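Local coordinates for protein ectoine dioxygenase (Sphingopyxis alaskensis, PDB 4MHR) that hydroxylates L-ectoine to 5-hydroxyectoine in an iron(II)- and 2-oxoglutarate-dependent reaction, supplying a compatible solute against osmotic stress, at residues M167-P181 with T238-N250. Sequence-based numbering, arbitrary orientation.
Sequences MRALSMSVLLAENTP and TGKPGTVILFDCN
With chi1 at 60°, Phe247 CG stands between the backbone N and the carbonyl carbon, which leans the ring toward strand 169-175, where Ser171 CB sits over one face, 3.9 Å from the ring centroid, in a CH-pi contact. Met167, extended beyond CG (chi2 180°), carries its thioether along to Asn250: CE ends 3.5 Å from Asn250 ND2, while Met167 CB rests against Cys249 SG. The Asn250 amide is held by Ser153 OG, at OD1, and by the carbonyls of His193 and Thr195, at ND2; an alanine in place of Met167 would probably cost only packing, opening a gap beside it. The framework is strands 169-175 and 244-248, antiparallel neighbours in the large sheet of the cupin fold of the PhyH family. Ser171 and Phe247 exchange a pair of nearly straight backbone bonds, as do Ser173 and Ile245. One face of the sheet bears Met172 and Leu246, side by side and pointing the same way, with Met172 SD 4.0 Å from Leu246 CG. Ser171 and Phe247 occupy the other, active-site face, close to Trp158, important for ectoine stabilization, and to the iron ligand His253. At the end of strand 244-248, Asp248 OD2 accepts from Asn250 N in an Asx turn and forms a salt bridge with Arg26, while a water links Asp248 OD1 to Ala169 O. At the far end, the type II turn Lys240-Thr243 is fastened by Gly242 N to Leu175 O at 2.6 Å, and Lys240 O takes both Thr243 N and OG1. Just before this turn, Gly239 pairs with Asn179 through two longer backbone bonds.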
loop_
_atom_site.group_PDB
_atom_site.type_symbol
_atom_site.label_atom_id
_atom_site.label_comp_id
_atom_site.label_asym_id
_atom_site.label_seq_id
_atom_site.Cartn_x
_atom_site.Cartn_y
_atom_site.Cartn_z
ATOM N N MET A 167 -14.262 2.025 -0.617
ATOM C CA MET A 167 -13.129 1.069 -0.634
ATOM C C MET A 167 -12.893 0.635 -2.051
ATOM O O MET A 167 -13.444 -0.366 -2.473
ATOM C CB MET A 167 -13.419 -0.126 0.266
ATOM C CG MET A 167 -13.568 0.307 1.738
ATOM S SD MET A 167 -13.901 -1.184 2.649
ATOM C CE MET A 167 -14.168 -0.485 4.271
ATOM N N ARG A 168 -12.143 1.433 -2.786
ATOM C CA ARG A 168 -11.888 1.192 -4.198
ATOM C C ARG A 168 -10.472 1.670 -4.557
ATOM O O ARG A 168 -10.182 2.328 -5.573
ATOM C CB ARG A 168 -13.005 1.750 -5.095
ATOM C CG ARG A 168 -12.674 1.482 -6.546
ATOM C CD ARG A 168 -13.492 1.004 -7.698
ATOM N NE ARG A 168 -14.558 1.766 -8.098
ATOM C CZ ARG A 168 -15.339 1.700 -9.222
ATOM N NH1 ARG A 168 -15.158 1.073 -10.370
ATOM N NH2 ARG A 168 -16.416 2.436 -9.151
ATOM N N ALA A 169 -9.547 1.311 -3.661
ATOM C CA ALA A 169 -8.130 1.587 -3.801
ATOM C C ALA A 169 -7.333 0.396 -3.368
ATOM O O ALA A 169 -7.790 -0.440 -2.566
ATOM C CB ALA A 169 -7.701 2.825 -2.987
ATOM N N LEU A 170 -6.117 0.302 -3.882
ATOM C CA LEU A 170 -5.230 -0.745 -3.421
ATOM C C LEU A 170 -3.791 -0.312 -3.364
ATOM O O LEU A 170 -3.369 0.683 -4.053
ATOM C CB LEU A 170 -5.345 -1.957 -4.278
ATOM C CG LEU A 170 -5.015 -1.853 -5.724
ATOM C CD1 LEU A 170 -3.537 -1.998 -5.970
ATOM C CD2 LEU A 170 -5.649 -3.044 -6.394
ATOM N N SER A 171 -3.027 -1.027 -2.544
ATOM C CA SER A 171 -1.587 -0.749 -2.443
ATOM C C SER A 171 -0.769 -1.850 -3.046
ATOM O O SER A 171 -1.137 -3.061 -2.982
ATOM C CB SER A 171 -1.195 -0.599 -0.988
ATOM O OG SER A 171 -1.999 0.445 -0.446
ATOM N N MET A 172 0.288 -1.461 -3.717
ATOM C CA MET A 172 1.315 -2.427 -4.101
ATOM C C MET A 172 2.700 -2.154 -3.478
ATOM O O MET A 172 3.221 -1.026 -3.570
ATOM C CB MET A 172 1.472 -2.430 -5.577
ATOM C CG MET A 172 0.200 -2.517 -6.302
ATOM S SD MET A 172 0.473 -3.142 -7.955
ATOM C CE MET A 172 -1.115 -2.762 -8.600
ATOM N N SER A 173 3.285 -3.173 -2.822
ATOM C CA SER A 173 4.617 -3.089 -2.226
ATOM C C SER A 173 5.569 -3.871 -3.116
ATOM O O SER A 173 5.422 -5.082 -3.256
ATOM C CB SER A 173 4.606 -3.596 -0.778
ATOM O OG SER A 173 5.934 -3.482 -0.243
ATOM N N VAL A 174 6.472 -3.190 -3.828
ATOM C CA VAL A 174 7.495 -3.873 -4.643
ATOM C C VAL A 174 8.743 -4.008 -3.780
ATOM O O VAL A 174 9.355 -2.989 -3.398
ATOM C CB VAL A 174 7.856 -3.003 -5.846
ATOM C CG1 VAL A 174 8.894 -3.636 -6.730
ATOM C CG2 VAL A 174 6.641 -2.594 -6.577
ATOM N N LEU A 175 9.086 -5.234 -3.425
ATOM C CA LEU A 175 10.222 -5.486 -2.510
ATOM C C LEU A 175 11.568 -5.208 -3.203
ATOM O O LEU A 175 11.782 -5.599 -4.335
ATOM C CB LEU A 175 10.224 -6.896 -1.970
ATOM C CG LEU A 175 8.934 -7.373 -1.340
ATOM C CD1 LEU A 175 9.206 -8.768 -0.796
ATOM C CD2 LEU A 175 8.424 -6.458 -0.254
ATOM N N LEU A 176 12.399 -4.412 -2.557
ATOM C CA LEU A 176 13.717 -4.015 -3.113
ATOM C C LEU A 176 14.864 -4.587 -2.315
ATOM O O LEU A 176 15.990 -4.567 -2.755
ATOM C CB LEU A 176 13.850 -2.524 -3.160
ATOM C CG LEU A 176 12.836 -1.797 -4.072
ATOM C CD1 LEU A 176 12.877 -0.314 -3.840
ATOM C CD2 LEU A 176 13.129 -2.069 -5.511
ATOM N N ALA A 177 14.556 -5.126 -1.153
ATOM C CA ALA A 177 15.473 -5.904 -0.352
ATOM C C ALA A 177 14.623 -7.065 0.059
ATOM O O ALA A 177 13.389 -6.871 0.339
ATOM C CB ALA A 177 15.878 -5.137 0.876
ATOM N N GLU A 178 15.262 -8.226 0.141
ATOM C CA GLU A 178 14.591 -9.476 0.553
ATOM C C GLU A 178 13.848 -9.322 1.868
ATOM O O GLU A 178 14.419 -8.810 2.854
ATOM C CB GLU A 178 15.587 -10.651 0.739
ATOM C CG GLU A 178 15.045 -11.847 1.566
ATOM C CD GLU A 178 14.608 -13.065 0.760
ATOM O OE1 GLU A 178 15.217 -13.316 -0.296
ATOM O OE2 GLU A 178 13.656 -13.788 1.183
ATOM N N ASN A 179 12.610 -9.817 1.871
ATOM C CA ASN A 179 11.884 -10.079 3.116
ATOM C C ASN A 179 11.884 -11.526 3.512
ATOM O O ASN A 179 11.454 -12.369 2.684
ATOM C CB ASN A 179 10.448 -9.570 3.019
ATOM C CG ASN A 179 10.362 -8.110 3.461
ATOM O OD1 ASN A 179 11.094 -7.678 4.355
ATOM N ND2 ASN A 179 9.508 -7.379 2.872
ATOM N N THR A 180 12.356 -11.782 4.758
ATOM C CA THR A 180 12.449 -13.104 5.318
ATOM C C THR A 180 11.464 -13.166 6.445
ATOM O O THR A 180 10.775 -12.180 6.779
ATOM C CB THR A 180 13.847 -13.462 5.837
ATOM O OG1 THR A 180 14.027 -12.940 7.158
ATOM C CG2 THR A 180 14.937 -12.911 4.912
ATOM N N PRO A 181 11.375 -14.326 7.055
ATOM C CA PRO A 181 10.471 -14.344 8.183
ATOM C C PRO A 181 11.004 -13.463 9.372
ATOM O O PRO A 181 10.218 -13.103 10.239
ATOM C CB PRO A 181 10.371 -15.832 8.511
ATOM C CG PRO A 181 10.797 -16.512 7.243
ATOM C CD PRO A 181 11.871 -15.665 6.701
ATOM N N THR A 238 6.482 -13.142 2.091
ATOM C CA THR A 238 7.926 -12.940 2.000
ATOM C C THR A 238 8.267 -13.043 0.538
ATOM O O THR A 238 7.411 -13.380 -0.283
ATOM C CB THR A 238 8.764 -13.938 2.850
ATOM O OG1 THR A 238 8.334 -15.266 2.605
ATOM C CG2 THR A 238 8.588 -13.665 4.371
ATOM N N GLY A 239 9.488 -12.661 0.197
ATOM C CA GLY A 239 9.944 -12.834 -1.145
ATOM C C GLY A 239 11.239 -12.142 -1.431
ATOM O O GLY A 239 11.706 -11.336 -0.660
ATOM N N LYS A 240 11.800 -12.468 -2.580
ATOM C CA LYS A 240 13.046 -11.817 -3.022
ATOM C C LYS A 240 12.726 -10.469 -3.659
ATOM O O LYS A 240 11.560 -10.184 -4.024
ATOM C CB LYS A 240 13.789 -12.720 -4.014
ATOM C CG LYS A 240 12.971 -13.098 -5.234
ATOM C CD LYS A 240 13.802 -13.892 -6.226
ATOM C CE LYS A 240 13.127 -13.953 -7.586
ATOM N NZ LYS A 240 11.911 -14.802 -7.527
ATOM N N PRO A 241 13.743 -9.633 -3.783
ATOM C CA PRO A 241 13.540 -8.365 -4.412
ATOM C C PRO A 241 12.832 -8.504 -5.772
ATOM O O PRO A 241 13.083 -9.450 -6.539
ATOM C CB PRO A 241 14.975 -7.853 -4.584
ATOM C CG PRO A 241 15.725 -8.463 -3.454
ATOM C CD PRO A 241 15.158 -9.818 -3.359
ATOM N N GLY A 242 11.899 -7.589 -6.048
ATOM C CA GLY A 242 11.110 -7.663 -7.283
ATOM C C GLY A 242 9.723 -8.292 -7.087
ATOM O O GLY A 242 8.822 -8.024 -7.858
ATOM N N THR A 243 9.558 -9.043 -6.015
ATOM C CA THR A 243 8.228 -9.550 -5.553
ATOM C C THR A 243 7.279 -8.414 -5.231
ATOM O O THR A 243 7.694 -7.410 -4.658
ATOM C CB THR A 243 8.355 -10.480 -4.300
ATOM O OG1 THR A 243 9.211 -11.579 -4.591
ATOM C CG2 THR A 243 6.980 -11.030 -3.826
ATOM N N VAL A 244 6.014 -8.541 -5.655
ATOM C CA VAL A 244 5.017 -7.501 -5.428
ATOM C C VAL A 244 3.916 -8.026 -4.584
ATOM O O VAL A 244 3.372 -9.113 -4.870
ATOM C CB VAL A 244 4.424 -6.963 -6.715
ATOM C CG1 VAL A 244 3.577 -5.696 -6.442
ATOM C CG2 VAL A 244 5.526 -6.558 -7.661
ATOM N N ILE A 245 3.652 -7.340 -3.492
ATOM C CA ILE A 245 2.602 -7.729 -2.539
ATOM C C ILE A 245 1.488 -6.725 -2.770
ATOM O O ILE A 245 1.730 -5.504 -2.695
ATOM C CB ILE A 245 3.046 -7.709 -1.064
ATOM C CG1 ILE A 245 4.153 -8.729 -0.867
ATOM C CG2 ILE A 245 1.897 -8.109 -0.201
ATOM C CD1 ILE A 245 4.799 -8.585 0.479
ATOM N N LEU A 246 0.314 -7.208 -3.198
ATOM C CA LEU A 246 -0.796 -6.278 -3.528
ATOM C C LEU A 246 -1.851 -6.426 -2.427
ATOM O O LEU A 246 -2.229 -7.567 -2.059
ATOM C CB LEU A 246 -1.504 -6.660 -4.782
ATOM C CG LEU A 246 -0.973 -6.359 -6.139
ATOM C CD1 LEU A 246 0.148 -7.337 -6.440
ATOM C CD2 LEU A 246 -2.085 -6.468 -7.137
ATOM N N PHE A 247 -2.340 -5.326 -1.902
ATOM C CA PHE A 247 -3.369 -5.435 -0.853
ATOM C C PHE A 247 -4.446 -4.368 -0.910
ATOM O O PHE A 247 -4.194 -3.201 -1.283
ATOM C CB PHE A 247 -2.757 -5.650 0.520
ATOM C CG PHE A 247 -1.837 -4.586 1.010
ATOM C CD1 PHE A 247 -0.513 -4.580 0.644
ATOM C CD2 PHE A 247 -2.291 -3.593 1.908
ATOM C CE1 PHE A 247 0.361 -3.594 1.114
ATOM C CE2 PHE A 247 -1.420 -2.603 2.412
ATOM C CZ PHE A 247 -0.083 -2.611 2.044
ATOM N N ASP A 248 -5.676 -4.815 -0.608
ATOM C CA ASP A 248 -6.851 -3.971 -0.550
ATOM C C ASP A 248 -6.643 -2.857 0.468
ATOM O O ASP A 248 -6.041 -3.058 1.547
ATOM C CB ASP A 248 -8.055 -4.797 -0.172
ATOM C CG ASP A 248 -9.318 -3.968 -0.057
ATOM O OD1 ASP A 248 -9.929 -3.637 -1.106
ATOM O OD2 ASP A 248 -9.693 -3.662 1.099
ATOM N N CYS A 249 -7.167 -1.692 0.126
ATOM C CA CYS A 249 -7.090 -0.537 0.991
ATOM C C CYS A 249 -7.531 -0.714 2.443
ATOM O O CYS A 249 -6.957 -0.079 3.324
ATOM C CB CYS A 249 -7.894 0.631 0.393
ATOM S SG CYS A 249 -9.662 0.351 0.280
ATOM N N ASN A 250 -8.458 -1.637 2.701
ATOM C CA ASN A 250 -8.973 -1.821 4.015
ATOM C C ASN A 250 -8.417 -3.058 4.759
ATOM O O ASN A 250 -8.957 -3.452 5.786
ATOM C CB ASN A 250 -10.490 -1.875 3.968
ATOM C CG ASN A 250 -11.116 -1.847 5.378
ATOM O OD1 ASN A 250 -10.820 -0.986 6.215
ATOM N ND2 ASN A 250 -11.969 -2.788 5.623
HETATM O O HOH W 1 -8.642 -3.154 -3.377
#